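Local coordinates for phosphate binding protein (Planctomyces limnophilus, PDB 4JWO) that probably binds phosphate outside the cytoplasmic membrane as the solute-binding component of a phosphate transport system, at residues Gly61-Asp66 with Ile110-Ala115; Ile132-Phe137 with Phe287-Lys292; Lys165-Asp170 with Ile188-Ala193. All coordinates share one frame; numbering follows the deposited sequence. Where two conformers were deposited one is given.

Contact 1 (Gly61-Asp66 with Ile110-Ala115); sequences GTIAVD and IDVTGA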
ATOM      1  N   GLY A  61      25.341 -14.564   0.111  1.00 61.20           N
ATOM      2  CA  GLY A  61      24.927 -14.353   1.486  1.00 64.07           C
ATOM      3  C   GLY A  61      23.427 -14.379   1.717  1.00 59.27           C
ATOM      4  O   GLY A  61      22.639 -14.552   0.786  1.00 66.81           O
ATOM      5  N   THR A  62      23.034 -14.205   2.975  1.00 56.88           N
ATOM      6  CA  THR A  62      21.627 -14.177   3.349  1.00 55.89           C
ATOM      7  C   THR A  62      21.182 -12.752   3.651  1.00 49.59           C
ATOM      8  O   THR A  62      21.870 -12.015   4.358  1.00 49.81           O
ATOM      9  CB  THR A  62      21.362 -15.049   4.589  1.00 63.02           C
ATOM     10  OG1 THR A  62      21.876 -16.367   4.365  1.00 66.77           O
ATOM     11  CG2 THR A  62      19.868 -15.131   4.884  1.00 59.76           C
ATOM     12  N   ILE A  63      20.031 -12.372   3.101  1.00 46.65           N
ATOM     13  CA  ILE A  63      19.407 -11.091   3.403  1.00 43.83           C
ATOM     14  C   ILE A  63      18.070 -11.362   4.082  1.00 41.98           C
ATOM     15  O   ILE A  63      17.201 -12.017   3.510  1.00 43.32           O
ATOM     16  CB  ILE A  63      19.172 -10.269   2.125  1.00 42.21           C
ATOM     17  CG1 ILE A  63      20.446 -10.204   1.283  1.00 44.45           C
ATOM     18  CG2 ILE A  63      18.694  -8.859   2.462  1.00 39.72           C
ATOM     19  CD1 ILE A  63      20.230  -9.617  -0.097  1.00 48.16           C
ATOM     20  N   ALA A  64      17.917 -10.881   5.311  1.00 41.47           N
ATOM     21  CA  ALA A  64      16.657 -11.027   6.031  1.00 39.88           C
ATOM     22  C   ALA A  64      15.786  -9.798   5.804  1.00 37.58           C
ATOM     23  O   ALA A  64      16.121  -8.711   6.274  1.00 37.49           O
ATOM     24  CB  ALA A  64      16.918 -11.221   7.518  1.00 41.23           C
ATOM     25  N   VAL A  65      14.673  -9.977   5.087  1.00 35.29           N
ATOM     26  CA  VAL A  65      13.725  -8.896   4.807  1.00 34.88           C
ATOM     27  C   VAL A  65      12.445  -9.136   5.602  1.00 38.06           C
ATOM     28  O   VAL A  65      11.999 -10.275   5.732  1.00 33.42           O
ATOM     29  CB  VAL A  65      13.368  -8.835   3.298  1.00 31.63           C
ATOM     30  CG1 VAL A  65      12.475  -7.625   2.993  1.00 29.15           C
ATOM     31  CG2 VAL A  65      14.629  -8.776   2.461  1.00 33.21           C
ATOM     32  N   ASP A  66      11.857  -8.071   6.136  1.00 30.09           N
ATOM     33  CA  ASP A  66      10.611  -8.181   6.882  1.00 29.15           C
ATOM     34  C   ASP A  66       9.824  -6.926   6.581  1.00 29.85           C
ATOM     35  O   ASP A  66      10.243  -6.126   5.749  1.00 26.38           O
ATOM     36  CB  ASP A  66      10.905  -8.301   8.384  1.00 30.75           C
ATOM     37  CG  ASP A  66       9.763  -8.933   9.159  1.00 33.79           C
ATOM     38  OD1 ASP A  66       8.610  -8.852   8.695  1.00 29.74           O
ATOM     39  OD2 ASP A  66      10.025  -9.506  10.240  1.00 38.98           O
ATOM     40  N   ILE A 110      17.000  -8.265  11.702  1.00 41.33           N
ATOM     41  CA  ILE A 110      16.793  -8.286  10.249  1.00 39.78           C
ATOM     42  C   ILE A 110      17.691  -7.259   9.534  1.00 44.03           C
ATOM     43  O   ILE A 110      18.291  -6.400  10.178  1.00 42.82           O
ATOM     44  CB  ILE A 110      15.313  -8.020   9.869  1.00 41.62           C
ATOM     45  CG1 ILE A 110      14.856  -6.657  10.388  1.00 35.79           C
ATOM     46  CG2 ILE A 110      14.402  -9.135  10.390  1.00 45.89           C
ATOM     47  CD1 ILE A 110      13.447  -6.284   9.955  1.00 33.31           C
ATOM     48  N   ASP A 111      17.761  -7.337   8.206  1.00 39.51           N
ATOM     49  CA  ASP A 111      18.634  -6.455   7.422  1.00 40.43           C
ATOM     50  C   ASP A 111      17.876  -5.328   6.733  1.00 36.47           C
ATOM     51  O   ASP A 111      18.385  -4.217   6.586  1.00 36.35           O
ATOM     52  CB  ASP A 111      19.363  -7.255   6.346  1.00 40.35           C
ATOM     53  CG  ASP A 111      20.204  -8.365   6.923  1.00 43.18           C
ATOM     54  OD1 ASP A 111      20.811  -8.152   7.991  1.00 44.59           O
ATOM     55  OD2 ASP A 111      20.247  -9.452   6.310  1.00 44.16           O
ATOM     56  N   VAL A 112      16.664  -5.639   6.295  1.00 34.63           N
ATOM     57  CA  VAL A 112      15.855  -4.727   5.491  1.00 32.33           C
ATOM     58  C   VAL A 112      14.417  -4.786   5.972  1.00 32.15           C
ATOM     59  O   VAL A 112      13.899  -5.867   6.229  1.00 30.89           O
ATOM     60  CB  VAL A 112      15.879  -5.145   4.001  1.00 32.04           C
ATOM     61  CG1 VAL A 112      14.875  -4.342   3.193  1.00 29.71           C
ATOM     62  CG2 VAL A 112      17.273  -4.985   3.423  1.00 33.83           C
ATOM     63  N   THR A 113      13.761  -3.637   6.101  1.00 29.10           N
ATOM     64  CA  THR A 113      12.358  -3.660   6.488  1.00 27.62           C
ATOM     65  C   THR A 113      11.489  -2.777   5.585  1.00 25.56           C
ATOM     66  O   THR A 113      11.881  -1.668   5.209  1.00 26.70           O
ATOM     67  CB  THR A 113      12.174  -3.345   7.995  1.00 32.63           C
ATOM     68  OG1 THR A 113      10.852  -3.715   8.406  1.00 29.81           O
ATOM     69  CG2 THR A 113      12.429  -1.874   8.291  1.00 30.78           C
ATOM     70  N   GLY A 114      10.326  -3.305   5.221  1.00 24.34           N
ATOM     71  CA  GLY A 114       9.382  -2.609   4.353  1.00 23.17           C
ATOM     72  C   GLY A 114       8.356  -1.886   5.202  1.00 21.68           C
ATOM     73  O   GLY A 114       7.854  -2.448   6.175  1.00 23.03           O
ATOM     74  N   ALA A 115       8.049  -0.641   4.854  1.00 20.72           N
ATOM     75  CA  ALA A 115       7.164   0.171   5.677  1.00 20.30           C
ATOM     76  C   ALA A 115       6.092   0.821   4.827  1.00 22.90           C
ATOM     77  O   ALA A 115       6.381   1.330   3.744  1.00 21.76           O
ATOM     78  CB  ALA A 115       7.958   1.235   6.406  1.00 22.17           C
TER

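Contact 2 (Ile132-Phe137 with Phe287-Lys292); sequences IDYVEF and FIYTTK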
ATOM      1  N   ILE A 132      22.013   2.782  15.300  1.00 47.65           N
ATOM      2  CA  ILE A 132      21.485   2.336  14.016  1.00 45.19           C
ATOM      3  C   ILE A 132      21.297   3.530  13.083  1.00 55.31           C
ATOM      4  O   ILE A 132      20.500   4.429  13.356  1.00 55.93           O
ATOM      5  CB  ILE A 132      20.149   1.570  14.185  1.00 43.49           C
ATOM      6  CG1 ILE A 132      20.333   0.363  15.110  1.00 45.30           C
ATOM      7  CG2 ILE A 132      19.616   1.109  12.840  1.00 47.46           C
ATOM      8  CD1 ILE A 132      19.059  -0.444  15.308  1.00 45.66           C
ATOM      9  N   ASP A 133      22.041   3.534  11.982  1.00 44.49           N
ATOM     10  CA  ASP A 133      21.992   4.620  11.018  1.00 44.83           C
ATOM     11  C   ASP A 133      21.129   4.219   9.826  1.00 45.40           C
ATOM     12  O   ASP A 133      21.639   3.759   8.802  1.00 39.76           O
ATOM     13  CB  ASP A 133      23.408   4.946  10.552  1.00 50.48           C
ATOM     14  CG  ASP A 133      23.509   6.290   9.868  1.00 56.19           C
ATOM     15  OD1 ASP A 133      22.458   6.929   9.623  1.00 52.82           O
ATOM     16  OD2 ASP A 133      24.649   6.706   9.569  1.00 61.20           O
ATOM     17  N   TYR A 134      19.818   4.401   9.961  1.00 35.19           N
ATOM     18  CA  TYR A 134      18.878   3.931   8.950  1.00 30.86           C
ATOM     19  C   TYR A 134      18.959   4.745   7.655  1.00 33.64           C
ATOM     20  O   TYR A 134      19.272   5.934   7.675  1.00 35.58           O
ATOM     21  CB  TYR A 134      17.447   3.955   9.506  1.00 31.33           C
ATOM     22  CG  TYR A 134      16.820   5.334   9.624  1.00 37.92           C
ATOM     23  CD1 TYR A 134      16.184   5.924   8.541  1.00 39.62           C
ATOM     24  CD2 TYR A 134      16.840   6.026  10.824  1.00 47.71           C
ATOM     25  CE1 TYR A 134      15.607   7.171   8.640  1.00 49.65           C
ATOM     26  CE2 TYR A 134      16.255   7.280  10.933  1.00 49.70           C
ATOM     27  CZ  TYR A 134      15.641   7.844   9.837  1.00 54.50           C
ATOM     28  OH  TYR A 134      15.060   9.088   9.932  1.00 61.39           O
ATOM     29  N   VAL A 135      18.658   4.100   6.532  1.00 29.91           N
ATOM     30  CA  VAL A 135      18.520   4.799   5.258  1.00 31.36           C
ATOM     31  C   VAL A 135      17.147   4.481   4.681  1.00 26.10           C
ATOM     32  O   VAL A 135      16.746   3.319   4.619  1.00 25.07           O
ATOM     33  CB  VAL A 135      19.613   4.392   4.249  1.00 27.44           C
ATOM     34  CG1 VAL A 135      19.567   5.306   3.037  1.00 33.80           C
ATOM     35  CG2 VAL A 135      20.988   4.446   4.900  1.00 32.93           C
ATOM     36  N   GLU A 136      16.428   5.519   4.263  1.00 24.94           N
ATOM     37  CA  GLU A 136      15.061   5.373   3.781  1.00 22.26           C
ATOM     38  C   GLU A 136      15.009   5.424   2.260  1.00 24.32           C
ATOM     39  O   GLU A 136      15.577   6.321   1.638  1.00 24.27           O
ATOM     40  CB  GLU A 136      14.204   6.496   4.366  1.00 22.81           C
ATOM     41  CG  GLU A 136      12.843   6.668   3.752  1.00 23.56           C
ATOM     42  CD  GLU A 136      12.098   7.811   4.409  1.00 34.69           C
ATOM     43  OE1 GLU A 136      11.879   7.736   5.638  1.00 34.06           O
ATOM     44  OE2 GLU A 136      11.762   8.796   3.712  1.00 30.26           O
ATOM     45  N   PHE A 137      14.340   4.450   1.661  1.00 24.84           N
ATOM     46  CA  PHE A 137      14.150   4.437   0.216  1.00 23.59           C
ATOM     47  C   PHE A 137      12.677   4.375  -0.149  1.00 21.82           C
ATOM     48  O   PHE A 137      11.999   3.418   0.202  1.00 23.84           O
ATOM     49  CB  PHE A 137      14.887   3.240  -0.383  1.00 27.21           C
ATOM     50  CG  PHE A 137      16.371   3.308  -0.216  1.00 25.62           C
ATOM     51  CD1 PHE A 137      17.123   4.168  -1.001  1.00 25.43           C
ATOM     52  CD2 PHE A 137      17.022   2.528   0.733  1.00 25.23           C
ATOM     53  CE1 PHE A 137      18.499   4.251  -0.854  1.00 26.76           C
ATOM     54  CE2 PHE A 137      18.398   2.604   0.888  1.00 26.01           C
ATOM     55  CZ  PHE A 137      19.140   3.468   0.085  1.00 25.93           C
ATOM     56  N   PHE A 287       7.961   2.339   1.432  1.00 18.63           N
ATOM     57  CA  PHE A 287       9.379   2.473   1.738  1.00 21.39           C
ATOM     58  C   PHE A 287      10.088   1.156   2.027  1.00 21.02           C
ATOM     59  O   PHE A 287       9.493   0.193   2.515  1.00 20.92           O
ATOM     60  CB  PHE A 287       9.590   3.404   2.939  1.00 20.50           C
ATOM     61  CG  PHE A 287       8.942   4.748   2.780  1.00 19.79           C
ATOM     62  CD1 PHE A 287       9.628   5.790   2.186  1.00 23.01           C
ATOM     63  CD2 PHE A 287       7.639   4.957   3.205  1.00 21.57           C
ATOM     64  CE1 PHE A 287       9.028   7.032   2.034  1.00 23.01           C
ATOM     65  CE2 PHE A 287       7.034   6.196   3.050  1.00 21.38           C
ATOM     66  CZ  PHE A 287       7.730   7.228   2.460  1.00 20.10           C
ATOM     67  N   ILE A 288      11.379   1.153   1.736  1.00 21.03           N
ATOM     68  CA  ILE A 288      12.284   0.099   2.168  1.00 22.65           C
ATOM     69  C   ILE A 288      13.381   0.762   2.990  1.00 25.96           C
ATOM     70  O   ILE A 288      13.953   1.771   2.569  1.00 24.86           O
ATOM     71  CB  ILE A 288      12.899  -0.627   0.956  1.00 23.20           C
ATOM     72  CG1 ILE A 288      11.892  -1.619   0.367  1.00 23.28           C
ATOM     73  CG2 ILE A 288      14.197  -1.339   1.344  1.00 24.87           C
ATOM     74  CD1 ILE A 288      11.779  -2.932   1.143  1.00 29.05           C
ATOM     75  N   TYR A 289      13.659   0.211   4.171  1.00 23.88           N
ATOM     76  CA  TYR A 289      14.702   0.725   5.056  1.00 26.49           C
ATOM     77  C   TYR A 289      15.802  -0.297   5.224  1.00 28.23           C
ATOM     78  O   TYR A 289      15.538  -1.494   5.317  1.00 31.35           O
ATOM     79  CB  TYR A 289      14.134   1.018   6.449  1.00 29.00           C
ATOM     80  CG  TYR A 289      13.274   2.252   6.538  1.00 27.13           C
ATOM     81  CD1 TYR A 289      11.932   2.214   6.190  1.00 25.36           C
ATOM     82  CD2 TYR A 289      13.801   3.452   6.985  1.00 27.92           C
ATOM     83  CE1 TYR A 289      11.142   3.344   6.275  1.00 25.41           C
ATOM     84  CE2 TYR A 289      13.019   4.580   7.077  1.00 24.30           C
ATOM     85  CZ  TYR A 289      11.695   4.524   6.722  1.00 23.89           C
ATOM     86  OH  TYR A 289      10.926   5.664   6.812  1.00 28.23           O
ATOM     87  N   THR A 290      17.041   0.175   5.272  1.00 28.32           N
ATOM     88  CA  THR A 290      18.137  -0.650   5.743  1.00 27.79           C
ATOM     89  C   THR A 290      19.076   0.286   6.493  1.00 29.43           C
ATOM     90  O   THR A 290      18.671   1.383   6.862  1.00 30.09           O
ATOM     91  CB  THR A 290      18.832  -1.406   4.591  1.00 29.79           C
ATOM     92  OG1 THR A 290      19.781  -2.336   5.130  1.00 29.23           O
ATOM     93  CG2 THR A 290      19.534  -0.446   3.658  1.00 29.74           C
ATOM     94  N   THR A 291      20.306  -0.135   6.756  1.00 30.13           N
ATOM     95  CA  THR A 291      21.223   0.723   7.492  1.00 31.84           C
ATOM     96  C   THR A 291      22.503   0.936   6.704  1.00 33.14           C
ATOM     97  O   THR A 291      22.801   0.185   5.779  1.00 35.99           O
ATOM     98  CB  THR A 291      21.545   0.154   8.891  1.00 31.04           C
ATOM     99  OG1 THR A 291      22.510  -0.897   8.779  1.00 34.19           O
ATOM    100  CG2 THR A 291      20.289  -0.382   9.554  1.00 30.19           C
ATOM    101  N   LYS A 292      23.254   1.968   7.075  1.00 34.58           N
ATOM    102  CA  LYS A 292      24.523   2.273   6.435  1.00 36.24           C
ATOM    103  C   LYS A 292      25.506   1.121   6.630  1.00 38.52           C
ATOM    104  O   LYS A 292      26.254   0.768   5.719  1.00 37.74           O
ATOM    105  CB  LYS A 292      25.087   3.576   7.010  1.00 39.22           C
ATOM    106  CG  LYS A 292      26.286   4.144   6.281  1.00 47.85           C
ATOM    107  CD  LYS A 292      26.553   5.575   6.748  1.00 53.59           C
ATOM    108  CE  LYS A 292      27.890   6.101   6.246  1.00 59.56           C
ATOM    109  NZ  LYS A 292      27.916   6.266   4.766  1.00 59.95           N
TER

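Contact 3 (Lys165-Asp170 with Ile188-Ala193); sequences KIWAAD and IQLFGA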
ATOM      1  N   LYS A 165     -18.216   4.543   8.668  1.00 22.15           N
ATOM      2  CA  LYS A 165     -19.569   4.221   9.086  1.00 21.60           C
ATOM      3  C   LYS A 165     -20.037   2.911   8.436  1.00 20.04           C
ATOM      4  O   LYS A 165     -20.734   2.108   9.056  1.00 21.17           O
ATOM      5  CB  LYS A 165     -20.496   5.379   8.687  1.00 24.53           C
ATOM      6  CG  LYS A 165     -21.844   5.378   9.347  1.00 34.22           C
ATOM      7  CD  LYS A 165     -22.607   6.628   8.924  1.00 33.15           C
ATOM      8  CE  LYS A 165     -23.893   6.798   9.701  1.00 38.19           C
ATOM      9  NZ  LYS A 165     -24.634   7.996   9.215  1.00 40.04           N
ATOM     10  N   ILE A 166     -19.634   2.704   7.188  1.00 18.03           N
ATOM     11  CA  ILE A 166     -20.013   1.507   6.435  1.00 17.67           C
ATOM     12  C   ILE A 166     -19.162   0.288   6.817  1.00 16.59           C
ATOM     13  O   ILE A 166     -19.687  -0.810   7.014  1.00 17.75           O
ATOM     14  CB  ILE A 166     -19.860   1.749   4.926  1.00 18.67           C
ATOM     15  CG1 ILE A 166     -20.895   2.768   4.436  1.00 16.54           C
ATOM     16  CG2 ILE A 166     -20.011   0.447   4.152  1.00 19.37           C
ATOM     17  CD1 ILE A 166     -20.586   3.310   3.072  1.00 18.36           C
ATOM     18  N   TRP A 167     -17.854   0.489   6.913  1.00 17.00           N
ATOM     19  CA  TRP A 167     -16.904  -0.628   6.982  1.00 19.28           C
ATOM     20  C   TRP A 167     -16.403  -1.015   8.364  1.00 17.29           C
ATOM     21  O   TRP A 167     -15.749  -2.051   8.508  1.00 19.85           O
ATOM     22  CB  TRP A 167     -15.688  -0.330   6.106  1.00 15.07           C
ATOM     23  CG  TRP A 167     -15.964  -0.490   4.638  1.00 14.83           C
ATOM     24  CD1 TRP A 167     -16.216   0.502   3.741  1.00 15.87           C
ATOM     25  CD2 TRP A 167     -16.028  -1.726   3.908  1.00 14.68           C
ATOM     26  NE1 TRP A 167     -16.411  -0.032   2.491  1.00 16.28           N
ATOM     27  CE2 TRP A 167     -16.315  -1.403   2.565  1.00 13.97           C
ATOM     28  CE3 TRP A 167     -15.866  -3.073   4.254  1.00 17.43           C
ATOM     29  CZ2 TRP A 167     -16.430  -2.373   1.566  1.00 16.21           C
ATOM     30  CZ3 TRP A 167     -15.994  -4.038   3.274  1.00 15.77           C
ATOM     31  CH2 TRP A 167     -16.268  -3.681   1.938  1.00 16.37           C
ATOM     32  N   ALA A 168     -16.707  -0.208   9.379  1.00 18.03           N
ATOM     33  CA  ALA A 168     -16.147  -0.438  10.711  1.00 19.61           C
ATOM     34  C   ALA A 168     -16.500  -1.812  11.231  1.00 20.63           C
ATOM     35  O   ALA A 168     -17.525  -2.388  10.858  1.00 22.15           O
ATOM     36  CB  ALA A 168     -16.637   0.610  11.688  1.00 21.54           C
ATOM     37  N   ALA A 169     -15.651  -2.305  12.125  1.00 20.99           N
ATOM     38  CA  ALA A 169     -15.829  -3.605  12.754  1.00 24.52           C
ATOM     39  C   ALA A 169     -17.218  -3.789  13.349  1.00 27.34           C
ATOM     40  O   ALA A 169     -17.747  -4.896  13.340  1.00 28.34           O
ATOM     41  CB  ALA A 169     -14.776  -3.809  13.827  1.00 29.05           C
ATOM     42  N   ASP A 170     -17.793  -2.708  13.879  1.00 24.92           N
ATOM     43  CA  ASP A 170     -19.084  -2.763  14.534  1.00 25.71           C
ATOM     44  C   ASP A 170     -20.205  -2.167  13.684  1.00 28.28           C
ATOM     45  O   ASP A 170     -21.307  -1.952  14.181  1.00 32.61           O
ATOM     46  CB  ASP A 170     -19.036  -2.035  15.882  1.00 27.64           C
ATOM     47  CG  ASP A 170     -18.877  -0.527  15.737  1.00 43.99           C
ATOM     48  OD1 ASP A 170     -18.197  -0.060  14.798  1.00 37.97           O
ATOM     49  OD2 ASP A 170     -19.437   0.200  16.582  1.00 54.04           O
ATOM     50  N   ILE A 188     -26.868  -1.521   0.385  1.00 19.33           N
ATOM     51  CA  ILE A 188     -25.497  -1.353  -0.099  0.62 18.41           C
ATOM     52  C   ILE A 188     -24.892  -2.736  -0.232  1.00 22.33           C
ATOM     53  O   ILE A 188     -24.859  -3.486   0.739  1.00 24.91           O
ATOM     54  CB  ILE A 188     -24.594  -0.629   0.909  0.62 20.68           C
ATOM     55  CG1 ILE A 188     -25.235   0.648   1.427  0.62 20.91           C
ATOM     56  CG2 ILE A 188     -23.219  -0.336   0.284  0.62 18.18           C
ATOM     57  CD1 ILE A 188     -24.400   1.313   2.487  0.62 20.11           C
ATOM     58  N   GLN A 189     -24.424  -3.087  -1.423  1.00 17.44           N
ATOM     59  CA  GLN A 189     -23.814  -4.400  -1.628  1.00 19.87           C
ATOM     60  C   GLN A 189     -22.309  -4.218  -1.601  1.00 16.98           C
ATOM     61  O   GLN A 189     -21.743  -3.606  -2.496  1.00 18.69           O
ATOM     62  CB  GLN A 189     -24.240  -4.987  -2.978  1.00 23.88           C
ATOM     63  CG  GLN A 189     -25.736  -4.902  -3.278  1.00 34.25           C
ATOM     64  CD  GLN A 189     -26.565  -5.886  -2.475  1.00 50.43           C
ATOM     65  OE1 GLN A 189     -26.044  -6.622  -1.634  1.00 56.96           O
ATOM     66  NE2 GLN A 189     -27.868  -5.907  -2.735  1.00 52.39           N
ATOM     67  N   LEU A 190     -21.668  -4.739  -0.559  1.00 16.74           N
ATOM     68  CA  LEU A 190     -20.258  -4.477  -0.311  1.00 16.94           C
ATOM     69  C   LEU A 190     -19.336  -5.512  -0.934  1.00 15.78           C
ATOM     70  O   LEU A 190     -19.568  -6.712  -0.823  1.00 15.70           O
ATOM     71  CB  LEU A 190     -19.984  -4.449   1.197  1.00 16.61           C
ATOM     72  CG  LEU A 190     -20.703  -3.350   1.978  1.00 18.73           C
ATOM     73  CD1 LEU A 190     -20.401  -3.534   3.458  1.00 22.07           C
ATOM     74  CD2 LEU A 190     -20.250  -1.967   1.504  1.00 18.78           C
ATOM     75  N   PHE A 191     -18.266  -5.018  -1.556  1.00 15.82           N
ATOM     76  CA  PHE A 191     -17.234  -5.853  -2.164  1.00 15.68           C
ATOM     77  C   PHE A 191     -15.879  -5.374  -1.700  1.00 14.86           C
ATOM     78  O   PHE A 191     -15.636  -4.182  -1.611  1.00 15.93           O
ATOM     79  CB  PHE A 191     -17.306  -5.751  -3.696  1.00 15.49           C
ATOM     80  CG  PHE A 191     -18.570  -6.311  -4.276  1.00 14.24           C
ATOM     81  CD1 PHE A 191     -19.693  -5.504  -4.439  1.00 16.83           C
ATOM     82  CD2 PHE A 191     -18.641  -7.640  -4.651  1.00 17.47           C
ATOM     83  CE1 PHE A 191     -20.873  -6.031  -4.964  1.00 18.34           C
ATOM     84  CE2 PHE A 191     -19.808  -8.169  -5.172  1.00 19.79           C
ATOM     85  CZ  PHE A 191     -20.926  -7.357  -5.334  1.00 22.06           C
ATOM     86  N   GLY A 192     -14.980  -6.303  -1.399  1.00 13.79           N
ATOM     87  CA  GLY A 192     -13.660  -5.918  -0.941  1.00 15.34           C
ATOM     88  C   GLY A 192     -12.657  -7.042  -0.892  1.00 14.38           C
ATOM     89  O   GLY A 192     -12.938  -8.176  -1.295  1.00 15.19           O
ATOM     90  N   ALA A 193     -11.482  -6.713  -0.361  1.00 14.38           N
ATOM     91  CA  ALA A 193     -10.347  -7.614  -0.324  1.00 14.41           C
ATOM     92  C   ALA A 193     -10.514  -8.707   0.711  1.00 16.85           C
ATOM     93  O   ALA A 193     -11.264  -8.563   1.675  1.00 16.37           O
ATOM     94  CB  ALA A 193      -9.074  -6.825  -0.040  1.00 16.89           C
TER

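Contact 1 (Gly61-Asp66 with Ile110-Ala115)
Ile110 is the bump of this contact and Asp66 CB the seat it rests on. With CG1 standing between backbone N and carbonyl carbon (chi1 59°), Ile110 sets CD1 3.6 Å from Asp66 CB, and its CG2 approaches the same carbon. Ala64 points at the 110-115 segment, its CB 4.0 Å from Ile110 CA, and a bare methyl suits so close an approach. On the opposite face of the sheet from Asp66, the beta-branched valines pack flank to flank: Val65 CG1 lies 4.1 Å from Val112 CG1, and Val65 CG2 comes near Val112 CB. Asp111 OD2 accepts Ala64 N at 2.9 Å, nearly straight at 171°, although the N-H comes from above the carboxylate plane. Ala64 O takes both Asp111 N and Val112 N, and the parallel ladder continues to Gly114. OD1 of Asp111 forms salt bridges with Lys294 and Arg297, so an alanine here would probably leave the N-H of Ala64 without this acceptor and deprive both cations of a shared carboxylate. Strand 89-93 flanks 61-66 and strand 283-291 flanks 112-115; Ile63 packs on Phe303 of helix 298-308, while Thr113 meets Phe105 of helix 98-106.

Contact 2 (Ile132-Phe137 with Phe287-Lys292)
Glu136 and Tyr289 meet through two different first torsions: Glu136 CG is anti to its backbone N (chi1 168°), whereas Tyr289 CG is anti to the carbonyl carbon (chi1 -74°), and the two side chains lie side by side, pointing the same way. They belong to an antiparallel pair in the first lobe of a type II periplasmic-binding-protein fold, in which strand 283-291 returns late in the chain and runs against both of its neighbours, 112-115 and 134-148. Glu136 is a residue with two uses here. Its aliphatic part packs, CB lying 3.5 Å from Tyr289 CE2 and CG 3.7 Å from Phe287 CD1, while its carboxylate, turned 82° from the tyrosine ring, receives a weak hydrogen bond from Tyr289 OH at OE1. The same hydroxyl is also bonded to Ile119 N, so the hydroxyl of this buried tyrosine has a partner on the backbone as well as on the glutamate. Tyr134 adds its CD1 at the edge of the Tyr289 ring, 3.7 Å from CE2. Near the start of strand 134-148, Ile132 and Thr291 touch methyl to methyl through their CG2 atoms, which a beta-branched threonine allows while its OG1 bonds Lys294 N. Lys292 runs alongside Asp133 without forming an ion pair; NZ instead bonds the carbonyl oxygen of Ala339 and O of the C-terminal Lys341. The ladder has paired bonds at Val135 with Thr290, where Val135 N to Thr290 O is 2.7 Å, and at Phe137 with Ile288; Lys292 N to Asp133 O carries the bonding further. Phe137, whose ring packs on Ile304 and Leu308 of helix 298-308, presents its edge to the carbonyl of Ile288: that oxygen accepts Phe137 N and lies 3.7 Å from Phe137 CD2.

Contact 3 (Lys165-Asp170 with Ile188-Ala193)
Ile166, in the last turn of helix 160-167, points at strand 189-192 and meets Leu190 branch to branch: its CG2, anti to the backbone N, comes to 3.6 Å from Leu190 CD2. CG1 is directed towards Ile188, but that residue was modelled in two conformers and the contact is correspondingly doubtful. A beta-branched residue suits this place because CG2 has a second task, lying 3.8 Å above the plane of the Trp167 ring near its rim. The carbonyl oxygen of Ile166 accepts a hydrogen bond from Arg215 NH1. Trp167 follows; CG is anti to the carbonyl carbon (chi1 -75°), and the indole beyond it comes close to the strand, meeting Leu190 tip to tip. Leucine's forked end lets CD2 meet both Ile166 CG2 and the indole, where it sits over the same ring face, 3.7 Å above the plane and offset toward the rim. The strand is part of the second lobe of the type II binding-protein fold, where 189-192 runs parallel to 219-220 and to 237-242, and helix 160-167 packs against one face of this sheet; Leu238 of strand 237-242 touches Ile166, Trp167 and Leu190. The long, flat indole can span from the helix end to the strand backbone, with Trp167 CH2 3.6 Å from Phe191 O, which lies at the ring edge near its plane. Glycine fits at position 192 because a CB there would crowd Trp167 CH2. Phe203, Tyr218 and Tyr240 each form an edge-to-face pair with the tryptophan, making the indole the centre of an aromatic cluster. Phe191 points away from the helix, packing on Leu227 and Val231 of helix 224-233. At Ala168 the chain leaves helical geometry and turns off from the strand.

Overall arrangement
Contacts 1 and 2 share one neighbourhood: strands 112-115 and 283-291 are adjacent in the first-lobe sheet, and Asp111 O and Thr290 OG1, 2.8 Å apart, probably form a hydrogen bond between them. Contact 3 lies on the opposite side of the chain's centre, its centre about 34 Å from that of contact 1 and about 36 Å from that of contact 2, yet strand 134-148 also pairs with strand 237-242, the neighbour of contact 3's strand 189-192. Contact 1 is a buried parallel pair with a carboxylate extending its ladder; contact 2 is antiparallel, only partly buried, and richer in polar and aromatic side chains. Contact 3, also buried, joins helix to strand by apolar and aromatic packing, with no hydrogen bond between its two segments.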